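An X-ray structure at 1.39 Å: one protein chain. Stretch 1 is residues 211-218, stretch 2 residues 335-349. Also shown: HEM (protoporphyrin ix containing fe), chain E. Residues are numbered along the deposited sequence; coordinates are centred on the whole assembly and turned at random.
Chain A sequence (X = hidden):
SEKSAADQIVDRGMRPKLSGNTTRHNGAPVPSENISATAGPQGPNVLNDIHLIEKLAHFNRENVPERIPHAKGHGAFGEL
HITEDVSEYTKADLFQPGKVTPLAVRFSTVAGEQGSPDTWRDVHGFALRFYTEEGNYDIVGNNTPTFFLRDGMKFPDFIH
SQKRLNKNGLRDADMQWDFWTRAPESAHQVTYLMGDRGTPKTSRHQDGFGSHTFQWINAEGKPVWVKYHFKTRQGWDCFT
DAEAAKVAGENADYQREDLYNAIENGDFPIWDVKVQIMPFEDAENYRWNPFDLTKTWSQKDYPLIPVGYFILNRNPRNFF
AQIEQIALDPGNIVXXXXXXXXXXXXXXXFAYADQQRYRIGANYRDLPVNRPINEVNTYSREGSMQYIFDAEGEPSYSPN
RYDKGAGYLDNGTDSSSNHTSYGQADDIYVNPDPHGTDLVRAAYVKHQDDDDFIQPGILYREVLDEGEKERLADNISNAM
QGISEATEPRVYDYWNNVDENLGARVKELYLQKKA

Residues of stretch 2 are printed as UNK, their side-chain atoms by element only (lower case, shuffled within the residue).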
# COMPACT_ATOMS: atom_id res chain seq x y z
N SER A 211 25.65 -8.33 20.22
CA SER A 211 26.37 -9.22 19.29
C SER A 211 27.49 -8.52 18.52
O SER A 211 28.67 -8.91 18.66
CB SER A 211 25.43 -9.97 18.33
OG SER A 211 24.32 -10.55 19.01
N HIS A 212 27.16 -7.51 17.72
CA HIS A 212 28.17 -6.77 16.97
C HIS A 212 29.09 -5.96 17.87
O HIS A 212 28.70 -5.53 18.96
CB HIS A 212 27.55 -5.72 16.04
CG HIS A 212 26.48 -6.23 15.14
ND1 HIS A 212 26.75 -6.96 14.00
CD2 HIS A 212 25.14 -6.08 15.17
CE1 HIS A 212 25.62 -7.26 13.39
NE2 HIS A 212 24.62 -6.73 14.08
N THR A 213 30.29 -5.71 17.37
CA THR A 213 31.12 -4.64 17.88
C THR A 213 30.51 -3.29 17.49
O THR A 213 30.22 -3.04 16.31
CB THR A 213 32.51 -4.79 17.30
OG1 THR A 213 33.04 -6.04 17.76
CG2 THR A 213 33.43 -3.64 17.73
N PHE A 214 30.30 -2.44 18.49
CA PHE A 214 29.93 -1.05 18.27
C PHE A 214 31.06 -0.15 18.73
O PHE A 214 32.12 -0.63 19.17
CB PHE A 214 28.66 -0.73 19.06
CG PHE A 214 27.45 -1.45 18.54
CD1 PHE A 214 26.73 -0.93 17.46
CD2 PHE A 214 27.04 -2.65 19.10
CE1 PHE A 214 25.63 -1.61 16.95
CE2 PHE A 214 25.94 -3.33 18.61
CZ PHE A 214 25.23 -2.80 17.54
N GLN A 215 30.86 1.16 18.62
CA GLN A 215 31.87 2.09 19.09
C GLN A 215 31.27 3.03 20.13
O GLN A 215 30.11 3.42 20.04
CB GLN A 215 32.47 2.88 17.92
CG GLN A 215 33.78 3.58 18.26
CD GLN A 215 34.39 4.25 17.05
OE1 GLN A 215 33.98 5.35 16.67
NE2 GLN A 215 35.34 3.58 16.42
N TRP A 216 32.07 3.37 21.14
CA TRP A 216 31.73 4.40 22.10
C TRP A 216 32.72 5.54 21.90
O TRP A 216 33.92 5.29 21.70
CB TRP A 216 31.82 3.88 23.54
CG TRP A 216 30.56 3.27 24.08
CD1 TRP A 216 29.39 3.06 23.42
CD2 TRP A 216 30.35 2.80 25.42
NE1 TRP A 216 28.46 2.49 24.26
CE2 TRP A 216 29.03 2.33 25.50
CE3 TRP A 216 31.16 2.75 26.57
CZ2 TRP A 216 28.49 1.80 26.68
CZ3 TRP A 216 30.63 2.22 27.73
CH2 TRP A 216 29.31 1.76 27.78
N ILE A 217 32.23 6.77 21.93
CA ILE A 217 33.09 7.93 21.81
C ILE A 217 32.82 8.86 22.99
O ILE A 217 31.66 9.15 23.30
CB ILE A 217 32.86 8.67 20.47
CG1 ILE A 217 33.01 7.72 19.28
CG2 ILE A 217 33.83 9.83 20.33
CD1 ILE A 217 32.95 8.42 17.93
N ASN A 218 33.89 9.31 23.65
CA ASN A 218 33.74 10.18 24.82
C ASN A 218 33.66 11.66 24.43
O ASN A 218 33.68 12.00 23.24
CB ASN A 218 34.82 9.90 25.88
CG ASN A 218 36.22 10.32 25.45
OD1 ASN A 218 36.39 11.03 24.46
ND2 ASN A 218 37.23 9.89 26.20
N UNK A 335 24.38 10.39 19.78
CA UNK A 335 25.75 10.85 20.02
C UNK A 335 26.45 10.04 21.11
O UNK A 335 25.82 9.71 22.12
c UNK A 335 24.30 12.73 19.79
c UNK A 335 23.42 11.51 19.77
c UNK A 335 25.56 12.30 20.48
N UNK A 336 27.72 9.72 20.90
CA UNK A 336 28.46 8.89 21.82
C UNK A 336 28.47 7.41 21.47
O UNK A 336 29.17 6.62 22.11
N UNK A 337 27.69 7.02 20.46
CA UNK A 337 27.65 5.64 19.98
C UNK A 337 27.91 5.64 18.48
O UNK A 337 27.40 6.49 17.74
c UNK A 337 25.97 4.95 21.71
c UNK A 337 26.28 4.98 20.23
c UNK A 337 26.24 3.58 19.65
N UNK A 338 28.72 4.69 18.02
CA UNK A 338 28.99 4.54 16.60
C UNK A 338 28.94 3.09 16.17
O UNK A 338 28.71 2.19 16.98
N UNK A 339 29.17 2.89 14.87
CA UNK A 339 29.14 1.57 14.26
C UNK A 339 30.57 0.98 14.21
O UNK A 339 31.43 1.36 15.01
c UNK A 339 28.53 1.66 12.86
c UNK A 339 26.15 1.74 13.66
c UNK A 339 27.21 2.43 12.80
c UNK A 339 26.71 2.63 11.37
N UNK A 340 30.81 0.07 13.27
CA UNK A 340 32.11 -0.59 13.10
C UNK A 340 32.11 -1.20 11.71
O UNK A 340 31.05 -1.25 11.07
o UNK A 340 31.50 -2.82 13.86
c UNK A 340 32.30 -1.68 14.16
N UNK A 341 33.27 -1.68 11.23
CA UNK A 341 33.33 -2.36 9.93
C UNK A 341 32.91 -3.83 10.00
O UNK A 341 33.59 -4.71 9.46
c UNK A 341 34.61 -1.29 11.73
c UNK A 341 35.55 -1.88 10.72
c UNK A 341 34.80 -2.25 9.50
N UNK A 342 31.82 -4.07 10.70
CA UNK A 342 31.10 -5.34 10.68
C UNK A 342 30.08 -5.22 9.53
O UNK A 342 29.15 -4.42 9.60
c UNK A 342 30.43 -5.53 12.04
c UNK A 342 29.56 -6.77 12.12
o UNK A 342 28.98 -7.20 11.10
o UNK A 342 29.42 -7.30 13.24
N UNK A 343 30.27 -6.01 8.48
CA UNK A 343 29.45 -5.87 7.28
C UNK A 343 27.99 -6.25 7.53
O UNK A 343 27.09 -5.75 6.85
c UNK A 343 31.43 -6.29 5.73
n UNK A 343 33.38 -6.97 4.47
c UNK A 343 31.95 -7.17 4.63
c UNK A 343 34.15 -7.73 3.70
n UNK A 343 35.46 -7.50 3.62
n UNK A 343 33.60 -8.72 3.02
c UNK A 343 30.02 -6.69 6.11
N UNK A 344 27.75 -7.16 8.47
CA UNK A 344 26.38 -7.50 8.84
C UNK A 344 25.70 -6.28 9.43
O UNK A 344 24.60 -5.90 9.02
c UNK A 344 26.84 -9.99 9.21
c UNK A 344 26.37 -8.68 9.82
c UNK A 344 24.58 -11.48 9.55
s UNK A 344 25.58 -10.81 8.22
N UNK A 345 26.37 -5.65 10.40
CA UNK A 345 25.85 -4.44 11.02
C UNK A 345 25.56 -3.37 9.96
O UNK A 345 24.50 -2.74 9.98
c UNK A 345 26.45 -2.57 12.71
c UNK A 345 27.56 -2.16 13.70
c UNK A 345 26.82 -3.91 12.07
c UNK A 345 25.06 -2.61 13.36
N UNK A 346 26.49 -3.17 9.03
CA UNK A 346 26.32 -2.11 8.05
C UNK A 346 25.12 -2.36 7.13
O UNK A 346 24.40 -1.43 6.78
c UNK A 346 29.77 -0.51 7.61
c UNK A 346 28.74 -1.43 8.23
c UNK A 346 27.63 -1.87 7.28
n UNK A 346 30.77 -0.14 8.41
o UNK A 346 29.68 -0.12 6.44
N UNK A 347 24.87 -3.61 6.77
CA UNK A 347 23.66 -3.95 6.03
C UNK A 347 22.40 -3.71 6.86
O UNK A 347 21.41 -3.18 6.35
c UNK A 347 23.72 -5.40 5.54
N UNK A 348 22.43 -4.09 8.14
CA UNK A 348 21.30 -3.85 9.04
C UNK A 348 20.94 -2.37 9.14
O UNK A 348 19.76 -2.02 9.21
n UNK A 348 19.71 -5.91 14.73
c UNK A 348 20.85 -5.98 14.06
n UNK A 348 22.00 -5.78 14.70
c UNK A 348 22.03 -6.34 11.91
n UNK A 348 20.84 -6.24 12.75
c UNK A 348 21.74 -5.90 10.49
c UNK A 348 21.59 -4.39 10.43
N UNK A 349 21.94 -1.49 9.14
CA UNK A 349 21.67 -0.06 9.28
C UNK A 349 20.77 0.44 8.15
O UNK A 349 19.97 1.36 8.33
c UNK A 349 22.74 2.23 9.44
c UNK A 349 22.99 0.73 9.40
c UNK A 349 23.79 0.29 10.64
c UNK A 349 23.06 0.49 11.97
CHA HEM E . 14.30 -8.17 12.65
CHB HEM E . 17.31 -7.45 8.91
CHC HEM E . 20.80 -9.72 11.38
CHD HEM E . 18.25 -8.99 15.40
C1A HEM E . 14.80 -7.79 11.42
C2A HEM E . 14.07 -7.07 10.40
C3A HEM E . 14.92 -6.86 9.38
C4A HEM E . 16.19 -7.45 9.72
CMA HEM E . 14.66 -6.14 8.05
CAA HEM E . 12.60 -6.62 10.50
CBA HEM E . 12.53 -5.26 11.17
CGA HEM E . 11.15 -4.66 11.15
O1A HEM E . 10.78 -4.02 12.16
O2A HEM E . 10.41 -4.81 10.14
C1B HEM E . 18.52 -8.02 9.23
C2B HEM E . 19.67 -8.12 8.37
C3B HEM E . 20.63 -8.77 9.05
C4B HEM E . 20.11 -9.08 10.37
CMB HEM E . 19.71 -7.57 6.92
CAB HEM E . 22.07 -9.14 8.64
CBB HEM E . 22.76 -8.43 7.75
C1C HEM E . 20.49 -9.56 12.72
C2C HEM E . 21.40 -9.63 13.86
C3C HEM E . 20.67 -9.43 14.97
C4C HEM E . 19.30 -9.20 14.56
CMC HEM E . 22.92 -9.92 13.76
CAC HEM E . 21.11 -9.34 16.45
CBC HEM E . 22.33 -8.93 16.82
C1D HEM E . 16.95 -8.78 15.02
C2D HEM E . 15.87 -8.67 15.95
C3D HEM E . 14.65 -8.41 15.11
C4D HEM E . 15.09 -8.38 13.75
CMD HEM E . 15.95 -8.80 17.47
CAD HEM E . 13.24 -8.20 15.66
CBD HEM E . 13.15 -6.78 16.21
CGD HEM E . 11.79 -6.67 16.82
O1D HEM E . 10.94 -5.88 16.31
O2D HEM E . 11.52 -7.39 17.81
NA HEM E . 16.10 -8.00 10.99
NB HEM E . 18.81 -8.61 10.44
NC HEM E . 19.21 -9.29 13.19
ND HEM E . 16.46 -8.61 13.72
FE HEM E . 17.63 -8.68 12.09
O HOH W 1 31.30 -7.07 15.14

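Position 335 has three side-chain carbons closing a ring onto the backbone N, and none of them reaches stretch 1; it is Pro335. Position 336 has no side-chain atoms. With phi/psi of 94/-7, a CB would be jammed against the carbonyl O of the residue before, so this is Gly336. Its O accepts from Ile217 N at 3.1 Å. Position 337 carries three carbons, one bearing the other two, the fork of Val337. Its CG2 lies 4.3 Å from Trp216 CD1, the two side chains sharing one face of the sheet.

Position 338 again lacks a side chain. An ideal CB would stand 3.5 Å from Gln215 CB, leaving little room on that face, and the residue is Gly338. Its backbone pairs fully with the opposing strand: Gly338 N donates to Gln215 O at 2.8 Å, and Gln215 N to Gly338 O at 2.9 Å.

Position 339 has four carbons forked at the second, which identify Leu339, whose CA-to-CB bond points away from stretch 1. Its backbone O approaches Gln215 CB at 3.4 Å but finds no polar partner in the model. At 340 a carbon followed by a single oxygen makes Ser340. The hydroxyl turns back to stretch 1, Ser340 OG donating to Thr213 O at 2.8 Å. Position 341 closes three carbons onto its own N and makes no contact with stretch 1: Pro341.

Position 342 has two carbons, the second carrying two oxygens. One oxygen accepts a hydrogen bond from His212 ND1 while the other faces the amides of the following turn, as suits a helix-capping carboxylate; this is Asp342. His212 ND1 to Asp342 OD2 is 2.8 Å, whereas Asp342 OD1 caps the helix, accepting weakly from the N of position 344 and more squarely from the N of 345.

Position 343 is a chain of three carbons and a nitrogen, ending in a carbon with two more nitrogens: Arg343. Its CA-to-CB bond points away from stretch 1, and the side chain makes no contact with it. Position 344 has two carbons, a sulfur and a last carbon, unbranched: Met344; its CB lies 3.9 Å from His212 CE1, though its end leads away. At 345, four carbons fork at the second, and CB sits over a face of the His212 ring, 3.6 Å from His212 ND1. This is Leu345, whose CD1 also meets Phe214 CE1 at 3.8 Å.

Position 346, three carbons with one oxygen and one nitrogen on the third, is Gln346; its NE2 donates to Ser340 O at 2.9 Å. The single carbon at 347 is Ala347, out of reach. Position 348 has three carbons, a nitrogen, then a carbon carrying two more nitrogens, one of which lies against His212 NE2: Arg348. Arg348 NH1 donates to His212 NE2 at 2.9 Å, and HEM C4C lies over one face of the guanidinium, 3.3 Å from Arg348 NH2. Position 349 has four carbons forked at the first, one arm two carbons long: Ile349, beyond contact.

The contact therefore has two parts. An antiparallel strand pairing uses glycines where the chains run close, while the start of the helix grips His212, with both ring nitrogens hydrogen-bonded and Leu345 packed on a face.

Stretch 2, residues 335-349: PGVGLSPDRMLQARI
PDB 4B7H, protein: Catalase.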